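Local coordinates for ferritin like protein (Caulobacter vibrioides, PDB 3HL1) that is of unproven function but belongs to the ferritin-like family and probably binds metal within a bundle of helices, at residues D20-T25 / E146-L151; S62-A67 / L193-L198; N116-I121 / Q235-I240. All blocks are in the same frame, centred on the assembly; numbering follows the deposited sequence.

Contact 1: residues D20-T25 / E146-L151; sequences DLELWT and EFYDAL
Y148 reaches across from helix 144-157 and gives its phenol proton to E22 of helix 8-35, the OH to OE2 distance being 2.8 Å. The carboxylate oxygen sits at the edge of the ring and in its plane, 3.5 Å from Y148 CE2, while the plane of the carboxylate is turned 38° from that of the ring. Y148 OH meets OE2 on the anti side, 24° out of the carboxylate plane, and the two side chains arrive from opposite directions. E22 gets there by a kink in its chain: chi2 of -71° folds the carboxylate round toward the tyrosine. One shell out, E22 OE1 is hydrogen-bonded to H57 ND1, so each carboxylate oxygen has a protein partner, and OE2 also meets O4 of an unidentified bound ligand. I202 of helix 188-207 packs on both E22 and Y148, and A18 and V203 also touch the tyrosine. E54 and H57, on helix 42-67, have the E-x-x-H spacing that ferritin-like diiron proteins use for metal ligands. On the strength of that spacing and of the family, a possible metal site lies beside E22, although no metal is seen. Y148 would then act in a second shell, its phenol OH holding OE2 from the anti side and helping to fix the rotation of a buried carboxylate.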
loop_
_atom_site.group_PDB
_atom_site.type_symbol
_atom_site.label_atom_id
_atom_site.label_comp_id
_atom_site.label_asym_id
_atom_site.label_seq_id
_atom_site.Cartn_x
_atom_site.Cartn_y
_atom_site.Cartn_z
ATOM N N ASP A 20 2.370 5.552 4.214
ATOM C CA ASP A 20 2.091 6.333 2.985
ATOM C C ASP A 20 2.294 5.471 1.745
ATOM O O ASP A 20 1.509 5.531 0.792
ATOM C CB ASP A 20 2.980 7.549 2.886
ATOM C CG ASP A 20 2.617 8.656 3.890
ATOM O OD1 ASP A 20 1.610 8.576 4.571
ATOM O OD2 ASP A 20 3.469 9.540 3.987
ATOM N N LEU A 21 3.322 4.626 1.773
ATOM C CA LEU A 21 3.615 3.779 0.623
ATOM C C LEU A 21 2.554 2.719 0.503
ATOM O O LEU A 21 1.992 2.503 -0.585
ATOM C CB LEU A 21 5.011 3.148 0.730
ATOM C CG LEU A 21 5.425 2.158 -0.409
ATOM C CD1 LEU A 21 5.264 2.688 -1.818
ATOM C CD2 LEU A 21 6.860 1.786 -0.222
ATOM N N GLU A 22 2.185 2.081 1.621
ATOM C CA GLU A 22 1.124 1.034 1.559
ATOM C C GLU A 22 -0.178 1.651 1.026
ATOM O O GLU A 22 -0.864 1.087 0.188
ATOM C CB GLU A 22 0.860 0.355 2.940
ATOM C CG GLU A 22 2.088 -0.357 3.523
ATOM C CD GLU A 22 2.519 -1.653 2.805
ATOM O OE1 GLU A 22 1.679 -2.245 2.104
ATOM O OE2 GLU A 22 3.683 -2.096 3.050
ATOM N N LEU A 23 -0.535 2.810 1.552
ATOM C CA LEU A 23 -1.756 3.499 1.123
ATOM C C LEU A 23 -1.702 3.856 -0.374
ATOM O O LEU A 23 -2.703 3.707 -1.119
ATOM C CB LEU A 23 -1.942 4.793 1.936
ATOM C CG LEU A 23 -3.269 5.534 1.606
ATOM C CD1 LEU A 23 -4.473 4.622 1.842
ATOM C CD2 LEU A 23 -3.452 6.815 2.372
ATOM N N TRP A 24 -0.553 4.382 -0.815
ATOM C CA TRP A 24 -0.369 4.710 -2.225
ATOM C C TRP A 24 -0.728 3.543 -3.162
ATOM O O TRP A 24 -1.337 3.765 -4.184
ATOM C CB TRP A 24 1.041 5.231 -2.486
ATOM C CG TRP A 24 1.298 5.679 -3.848
ATOM C CD1 TRP A 24 1.299 6.957 -4.295
ATOM C CD2 TRP A 24 1.718 4.877 -4.938
ATOM N NE1 TRP A 24 1.576 6.996 -5.617
ATOM C CE2 TRP A 24 1.870 5.737 -6.044
ATOM C CE3 TRP A 24 1.928 3.495 -5.112
ATOM C CZ2 TRP A 24 2.245 5.280 -7.299
ATOM C CZ3 TRP A 24 2.310 3.039 -6.373
ATOM C CH2 TRP A 24 2.455 3.923 -7.445
ATOM N N THR A 25 -0.410 2.305 -2.801
ATOM C CA THR A 25 -0.699 1.162 -3.623
ATOM C C THR A 25 -2.182 0.855 -3.706
ATOM O O THR A 25 -2.602 0.245 -4.653
ATOM C CB THR A 25 -0.006 -0.129 -3.154
ATOM O OG1 THR A 25 -0.623 -0.544 -1.936
ATOM C CG2 THR A 25 1.525 0.045 -2.965
ATOM N N GLU A 146 13.605 -3.575 1.481
ATOM C CA GLU A 146 14.713 -2.829 2.069
ATOM C C GLU A 146 14.216 -1.781 3.069
ATOM O O GLU A 146 14.820 -1.526 4.137
ATOM C CB GLU A 146 15.528 -2.117 0.990
ATOM C CG GLU A 146 16.783 -1.436 1.560
ATOM C CD GLU A 146 17.502 -0.485 0.591
ATOM O OE1 GLU A 146 17.234 -0.544 -0.623
ATOM O OE2 GLU A 146 18.360 0.314 1.069
ATOM N N PHE A 147 13.159 -1.091 2.692
ATOM C CA PHE A 147 12.502 -0.137 3.618
ATOM C C PHE A 147 12.206 -0.864 4.953
ATOM O O PHE A 147 12.561 -0.374 6.041
ATOM C CB PHE A 147 11.200 0.376 2.992
ATOM C CG PHE A 147 10.601 1.625 3.693
ATOM C CD1 PHE A 147 10.581 1.754 5.066
ATOM C CD2 PHE A 147 10.066 2.644 2.948
ATOM C CE1 PHE A 147 10.067 2.888 5.677
ATOM C CE2 PHE A 147 9.552 3.779 3.565
ATOM C CZ PHE A 147 9.577 3.891 4.931
ATOM N N TYR A 148 11.545 -2.023 4.895
ATOM C CA TYR A 148 11.261 -2.776 6.113
ATOM C C TYR A 148 12.476 -3.303 6.852
ATOM O O TYR A 148 12.428 -3.383 8.079
ATOM C CB TYR A 148 10.199 -3.858 5.904
ATOM C CG TYR A 148 8.824 -3.251 5.757
ATOM C CD1 TYR A 148 8.200 -2.618 6.842
ATOM C CD2 TYR A 148 8.151 -3.254 4.550
ATOM C CE1 TYR A 148 6.945 -2.036 6.709
ATOM C CE2 TYR A 148 6.873 -2.680 4.422
ATOM C CZ TYR A 148 6.295 -2.064 5.516
ATOM O OH TYR A 148 5.081 -1.476 5.410
ATOM N N ASP A 149 13.551 -3.663 6.139
ATOM C CA ASP A 149 14.809 -3.963 6.790
ATOM C C ASP A 149 15.351 -2.840 7.686
ATOM O O ASP A 149 15.841 -3.099 8.808
ATOM C CB ASP A 149 15.887 -4.196 5.734
ATOM C CG ASP A 149 15.906 -5.592 5.193
ATOM O OD1 ASP A 149 15.146 -6.470 5.642
ATOM O OD2 ASP A 149 16.744 -5.800 4.305
ATOM N N ALA A 150 15.379 -1.623 7.134
ATOM C CA ALA A 150 15.780 -0.412 7.881
ATOM C C ALA A 150 14.845 -0.213 9.066
ATOM O O ALA A 150 15.277 0.037 10.199
ATOM C CB ALA A 150 15.749 0.796 6.978
ATOM N N LEU A 151 13.548 -0.313 8.825
ATOM C CA LEU A 151 12.590 -0.150 9.921
ATOM C C LEU A 151 12.845 -1.118 11.106
ATOM O O LEU A 151 12.845 -0.727 12.244
ATOM C CB LEU A 151 11.181 -0.318 9.388
ATOM C CG LEU A 151 10.111 0.271 10.301
ATOM C CD1 LEU A 151 10.084 1.798 10.225
ATOM C CD2 LEU A 151 8.720 -0.347 9.952
#

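Contact 2: residues S62-A67 / L193-L198; sequences SNIANA and LQALTL
I64 of helix 42-67 is laid against A195 and L198 of helix 188-207, and both of its branches take part. At its root, CB points toward the partner helix. From there CG2, anti to the backbone N, heads for the methyl of A195 and comes to 4.2 Å from A195 CB. The longer branch takes the other course: CG1, anti to the carbonyl carbon (chi1 -64°), lies 4.1 Å from both L198 CD1 and A195 O. At the tip, CD1 rests on helix 188-207, 3.8 Å from A195 O and 4.0 Å from L198 CB. I64 and L198 slide past each other in opposite directions, so they meet flank to flank. The two short helical segments run nearly antiparallel, at 157°, with axes 9.9 Å apart; the small A195 lets their backbones approach to 5.6 Å between its CA and that of I64. This is packing between neighbouring long helices, consistent with the bundle of the ferritin-like fold, here at the C-terminal end of helix 42-67. M155 of helix 144-157 touches both I64 and A195, and F15 of helix 8-35 closes on I64 as well, so four helices converge on this isoleucine. The preceding residue, N63, offers its CB to L198 CD1, at 4.3 Å; its amide ND2 is hydrogen-bonded instead to the carbonyl oxygens of L182 and M169, in the chain leading up to helix 188-207.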
loop_
_atom_site.group_PDB
_atom_site.type_symbol
_atom_site.label_atom_id
_atom_site.label_comp_id
_atom_site.label_asym_id
_atom_site.label_seq_id
_atom_site.Cartn_x
_atom_site.Cartn_y
_atom_site.Cartn_z
ATOM N N SER A 62 0.106 0.698 11.294
ATOM C CA SER A 62 -0.494 1.528 12.337
ATOM C C SER A 62 -0.297 0.888 13.732
ATOM O O SER A 62 0.018 1.553 14.720
ATOM C CB SER A 62 -1.997 1.730 12.087
ATOM O OG SER A 62 -2.561 2.541 13.125
ATOM N N ASN A 63 -0.517 -0.411 13.818
ATOM C CA ASN A 63 -0.362 -1.135 15.084
ATOM C C ASN A 63 1.070 -1.114 15.604
ATOM O O ASN A 63 1.294 -0.845 16.787
ATOM C CB ASN A 63 -0.864 -2.619 14.960
ATOM C CG ASN A 63 -2.360 -2.714 14.910
ATOM O OD1 ASN A 63 -3.079 -1.722 15.165
ATOM N ND2 ASN A 63 -2.879 -3.951 14.604
ATOM N N ILE A 64 2.029 -1.301 14.724
ATOM C CA ILE A 64 3.435 -1.231 15.113
ATOM C C ILE A 64 3.775 0.203 15.565
ATOM O O ILE A 64 4.380 0.415 16.601
ATOM C CB ILE A 64 4.381 -1.624 13.940
ATOM C CG1 ILE A 64 4.170 -3.095 13.521
ATOM C CG2 ILE A 64 5.877 -1.395 14.355
ATOM C CD1 ILE A 64 4.832 -3.420 12.196
ATOM N N ALA A 65 3.433 1.187 14.738
ATOM C CA ALA A 65 3.727 2.593 15.034
ATOM C C ALA A 65 3.091 2.970 16.369
ATOM O O ALA A 65 3.719 3.632 17.198
ATOM C CB ALA A 65 3.223 3.511 13.900
ATOM N N ASN A 66 1.826 2.626 16.551
ATOM C CA ASN A 66 1.140 2.953 17.785
ATOM C C ASN A 66 1.766 2.331 19.036
ATOM O O ASN A 66 1.797 2.975 20.116
ATOM C CB ASN A 66 -0.379 2.668 17.730
ATOM C CG ASN A 66 -1.146 3.811 17.170
ATOM O OD1 ASN A 66 -1.180 4.909 17.750
ATOM N ND2 ASN A 66 -1.719 3.607 15.992
ATOM N N ALA A 67 2.234 1.104 18.921
ATOM C CA ALA A 67 2.961 0.454 20.015
ATOM C C ALA A 67 4.200 1.269 20.430
ATOM O O ALA A 67 4.518 1.309 21.625
ATOM C CB ALA A 67 3.396 -0.927 19.638
ATOM N N LEU A 193 9.205 -8.035 19.867
ATOM C CA LEU A 193 9.160 -9.329 19.165
ATOM C C LEU A 193 7.809 -9.570 18.420
ATOM O O LEU A 193 7.806 -10.089 17.290
ATOM C CB LEU A 193 9.500 -10.479 20.123
ATOM C CG LEU A 193 10.939 -10.461 20.660
ATOM C CD1 LEU A 193 11.221 -11.497 21.732
ATOM C CD2 LEU A 193 11.892 -10.579 19.457
ATOM N N GLN A 194 6.692 -9.179 19.021
ATOM C CA GLN A 194 5.388 -9.224 18.335
ATOM C C GLN A 194 5.369 -8.317 17.112
ATOM O O GLN A 194 4.856 -8.683 16.055
ATOM C CB GLN A 194 4.268 -8.787 19.257
ATOM C CG GLN A 194 4.073 -9.670 20.450
ATOM C CD GLN A 194 2.975 -9.216 21.330
ATOM O OE1 GLN A 194 2.894 -8.045 21.660
ATOM N NE2 GLN A 194 2.109 -10.136 21.738
ATOM N N ALA A 195 5.899 -7.102 17.273
ATOM C CA ALA A 195 5.977 -6.104 16.174
ATOM C C ALA A 195 6.761 -6.668 15.005
ATOM O O ALA A 195 6.401 -6.468 13.853
ATOM C CB ALA A 195 6.627 -4.785 16.683
ATOM N N LEU A 196 7.846 -7.374 15.297
ATOM C CA LEU A 196 8.673 -8.000 14.258
ATOM C C LEU A 196 7.885 -9.038 13.469
ATOM O O LEU A 196 8.048 -9.180 12.263
ATOM C CB LEU A 196 9.915 -8.690 14.848
ATOM C CG LEU A 196 11.173 -7.876 15.148
ATOM C CD1 LEU A 196 12.285 -8.855 15.633
ATOM C CD2 LEU A 196 11.647 -7.034 13.955
ATOM N N THR A 197 7.027 -9.772 14.158
ATOM C CA THR A 197 6.199 -10.746 13.476
ATOM C C THR A 197 5.298 -10.039 12.491
ATOM O O THR A 197 5.140 -10.490 11.375
ATOM C CB THR A 197 5.398 -11.542 14.509
ATOM O OG1 THR A 197 6.327 -12.176 15.406
ATOM C CG2 THR A 197 4.453 -12.550 13.848
ATOM N N LEU A 198 4.693 -8.928 12.916
ATOM C CA LEU A 198 3.829 -8.142 12.018
ATOM C C LEU A 198 4.601 -7.651 10.803
ATOM O O LEU A 198 4.073 -7.717 9.680
ATOM C CB LEU A 198 3.131 -6.996 12.745
ATOM C CG LEU A 198 2.319 -7.305 14.001
ATOM C CD1 LEU A 198 1.560 -6.073 14.431
ATOM C CD2 LEU A 198 1.460 -8.473 13.796
#

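Contact 3: residues N116-I121 / Q235-I240; sequences NTMCLI and QRFDFI
M118, a selenomethionine in which selenium stands in for the methionine sulfur, and F237 cross at about a right angle, the selenoether running over the phenyl ring. Its terminal methyl CE lies over one face, 3.8 Å from the ring centroid and 19° off the normal, slightly offset toward the rim: a CH-pi contact. SE stands farther back, 5.0 Å from the same centroid, which makes the pair a Met-aromatic contact. The bend at chi3, 76°, drops CE from SE toward the face. Nearer the helix, M118 CB packs on F237 CD2 at 3.7 Å, and the same ring carbon approaches the main-chain M118 O to 3.5 Å. C119 meets the backbone end of F237. Its SG presses on the peptide that joins F237 to D238, lying 3.5 Å from F237 C, and also 3.9 Å from F237 CB. D238 contributes little here beyond its backbone; its carboxylate forms salt bridges with R241 and R242. Segments 116-121 and 235-240 run close to antiparallel, at 156°, their axes 8.7 Å apart. Around them, Y29 of helix 8-35 meets F237 edge-to-face and also touches M118, while A50 of helix 42-67 touches the F237 side chain. The interaction is therefore mainly apolar and dispersive, a methyl set against a ring and a cysteine sulfur against a peptide, with the D238 carboxylate charge probably offset by R241 and R242.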
loop_
_atom_site.group_PDB
_atom_site.type_symbol
_atom_site.label_atom_id
_atom_site.label_comp_id
_atom_site.label_asym_id
_atom_site.label_seq_id
_atom_site.Cartn_x
_atom_site.Cartn_y
_atom_site.Cartn_z
ATOM N N ASN A 116 3.273 -3.602 -15.282
ATOM C CA ASN A 116 4.708 -3.385 -15.039
ATOM C C ASN A 116 5.017 -2.629 -13.727
ATOM O O ASN A 116 5.933 -3.042 -12.957
ATOM C CB ASN A 116 5.386 -2.627 -16.206
ATOM C CG ASN A 116 5.689 -3.517 -17.387
ATOM O OD1 ASN A 116 5.813 -4.748 -17.255
ATOM N ND2 ASN A 116 5.788 -2.904 -18.568
ATOM N N THR A 117 4.291 -1.535 -13.507
ATOM C CA THR A 117 4.379 -0.732 -12.276
ATOM C C THR A 117 4.085 -1.565 -11.019
ATOM O O THR A 117 4.776 -1.433 -10.031
ATOM C CB THR A 117 3.452 0.471 -12.358
ATOM O OG1 THR A 117 3.683 1.152 -13.597
ATOM C CG2 THR A 117 3.685 1.436 -11.151
HETATM N N MSE A 118 3.041 -2.409 -11.075
HETATM C CA MSE A 118 2.701 -3.333 -9.975
HETATM C C MSE A 118 3.828 -4.326 -9.658
HETATM O O MSE A 118 4.151 -4.540 -8.477
HETATM C CB MSE A 118 1.373 -4.020 -10.273
HETATM C CG MSE A 118 0.275 -3.006 -10.264
HETATM SE SE MSE A 118 -1.408 -3.749 -10.841
HETATM C CE MSE A 118 -1.808 -4.607 -9.432
ATOM N N CYS A 119 4.507 -4.795 -10.706
ATOM C CA CYS A 119 5.683 -5.673 -10.569
ATOM C C CYS A 119 6.847 -4.923 -9.921
ATOM O O CYS A 119 7.511 -5.438 -9.014
ATOM C CB CYS A 119 6.131 -6.252 -11.916
ATOM S SG CYS A 119 5.011 -7.496 -12.614
ATOM N N LEU A 120 7.055 -3.690 -10.344
ATOM C CA LEU A 120 8.079 -2.810 -9.770
ATOM C C LEU A 120 7.840 -2.508 -8.292
ATOM O O LEU A 120 8.759 -2.594 -7.478
ATOM C CB LEU A 120 8.102 -1.503 -10.558
ATOM C CG LEU A 120 8.856 -1.524 -11.876
ATOM C CD1 LEU A 120 8.490 -0.309 -12.684
ATOM C CD2 LEU A 120 10.339 -1.552 -11.596
ATOM N N ILE A 121 6.618 -2.180 -7.942
ATOM C CA ILE A 121 6.285 -1.857 -6.534
ATOM C C ILE A 121 6.649 -3.015 -5.625
ATOM O O ILE A 121 7.165 -2.800 -4.545
ATOM C CB ILE A 121 4.799 -1.528 -6.372
ATOM C CG1 ILE A 121 4.480 -0.160 -6.946
ATOM C CG2 ILE A 121 4.372 -1.534 -4.906
ATOM C CD1 ILE A 121 2.985 -0.076 -7.366
ATOM N N GLN A 235 5.114 -12.273 -7.411
ATOM C CA GLN A 235 4.877 -13.436 -8.262
ATOM C C GLN A 235 3.507 -13.364 -8.964
ATOM O O GLN A 235 3.414 -13.559 -10.172
ATOM C CB GLN A 235 5.056 -14.700 -7.429
ATOM C CG GLN A 235 6.546 -15.088 -7.227
ATOM C CD GLN A 235 7.182 -14.596 -5.898
ATOM O OE1 GLN A 235 7.091 -13.416 -5.525
ATOM N NE2 GLN A 235 7.862 -15.519 -5.201
ATOM N N ARG A 236 2.461 -13.043 -8.216
ATOM C CA ARG A 236 1.113 -12.843 -8.774
ATOM C C ARG A 236 1.103 -11.906 -9.977
ATOM O O ARG A 236 0.498 -12.197 -11.009
ATOM C CB ARG A 236 0.200 -12.161 -7.734
ATOM C CG ARG A 236 -0.275 -12.992 -6.581
ATOM C CD ARG A 236 -1.073 -12.051 -5.676
ATOM N NE ARG A 236 -1.306 -12.619 -4.358
ATOM C CZ ARG A 236 -2.464 -13.100 -3.933
ATOM N NH1 ARG A 236 -3.550 -13.080 -4.701
ATOM N NH2 ARG A 236 -2.534 -13.600 -2.708
ATOM N N PHE A 237 1.740 -10.743 -9.801
ATOM C CA PHE A 237 1.749 -9.681 -10.801
ATOM C C PHE A 237 2.630 -10.021 -11.985
ATOM O O PHE A 237 2.275 -9.711 -13.100
ATOM C CB PHE A 237 2.136 -8.311 -10.186
ATOM C CG PHE A 237 1.197 -7.845 -9.045
ATOM C CD1 PHE A 237 -0.124 -8.291 -8.958
ATOM C CD2 PHE A 237 1.655 -6.936 -8.065
ATOM C CE1 PHE A 237 -0.957 -7.862 -7.921
ATOM C CE2 PHE A 237 0.836 -6.527 -7.035
ATOM C CZ PHE A 237 -0.471 -6.971 -6.960
ATOM N N ASP A 238 3.757 -10.685 -11.738
ATOM C CA ASP A 238 4.603 -11.175 -12.827
ATOM C C ASP A 238 3.845 -12.228 -13.651
ATOM O O ASP A 238 3.960 -12.286 -14.861
ATOM C CB ASP A 238 5.908 -11.710 -12.255
ATOM C CG ASP A 238 6.932 -12.041 -13.334
ATOM O OD1 ASP A 238 7.222 -11.174 -14.193
ATOM O OD2 ASP A 238 7.426 -13.184 -13.306
ATOM N N PHE A 239 3.033 -13.038 -12.987
ATOM C CA PHE A 239 2.166 -13.989 -13.671
ATOM C C PHE A 239 1.230 -13.289 -14.650
ATOM O O PHE A 239 1.135 -13.670 -15.814
ATOM C CB PHE A 239 1.368 -14.791 -12.652
ATOM C CG PHE A 239 0.365 -15.718 -13.268
ATOM C CD1 PHE A 239 0.744 -17.009 -13.672
ATOM C CD2 PHE A 239 -0.957 -15.328 -13.418
ATOM C CE1 PHE A 239 -0.191 -17.895 -14.249
ATOM C CE2 PHE A 239 -1.894 -16.198 -13.996
ATOM C CZ PHE A 239 -1.502 -17.495 -14.398
ATOM N N ILE A 240 0.568 -12.233 -14.181
ATOM C CA ILE A 240 -0.360 -11.481 -15.012
ATOM C C ILE A 240 0.400 -10.856 -16.165
ATOM O O ILE A 240 -0.065 -10.898 -17.302
ATOM C CB ILE A 240 -1.131 -10.384 -14.207
ATOM C CG1 ILE A 240 -2.063 -11.031 -13.172
ATOM C CG2 ILE A 240 -1.930 -9.479 -15.137
ATOM C CD1 ILE A 240 -2.553 -10.075 -12.063
#

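The six segments lie on six different helices and follow each other along the chain in two rounds of the same order: 20-25, 62-67 and 116-121, then 146-151, 193-198 and 235-240. The three pairings therefore all cross one another. Contact 1 is the most central, about 8 Å from the centre of the chain; contact 2 lies about 14 Å from it and contact 3 about 17 Å, centre to centre, while contacts 2 and 3 are about 27 Å apart. Contacts 1 and 3 touch directly, W24 CZ3 reaching I121 CD1 at 3.3 Å. Early and late helices are thus interleaved in one ferritin-like unit, with a possible metal site near contact 1.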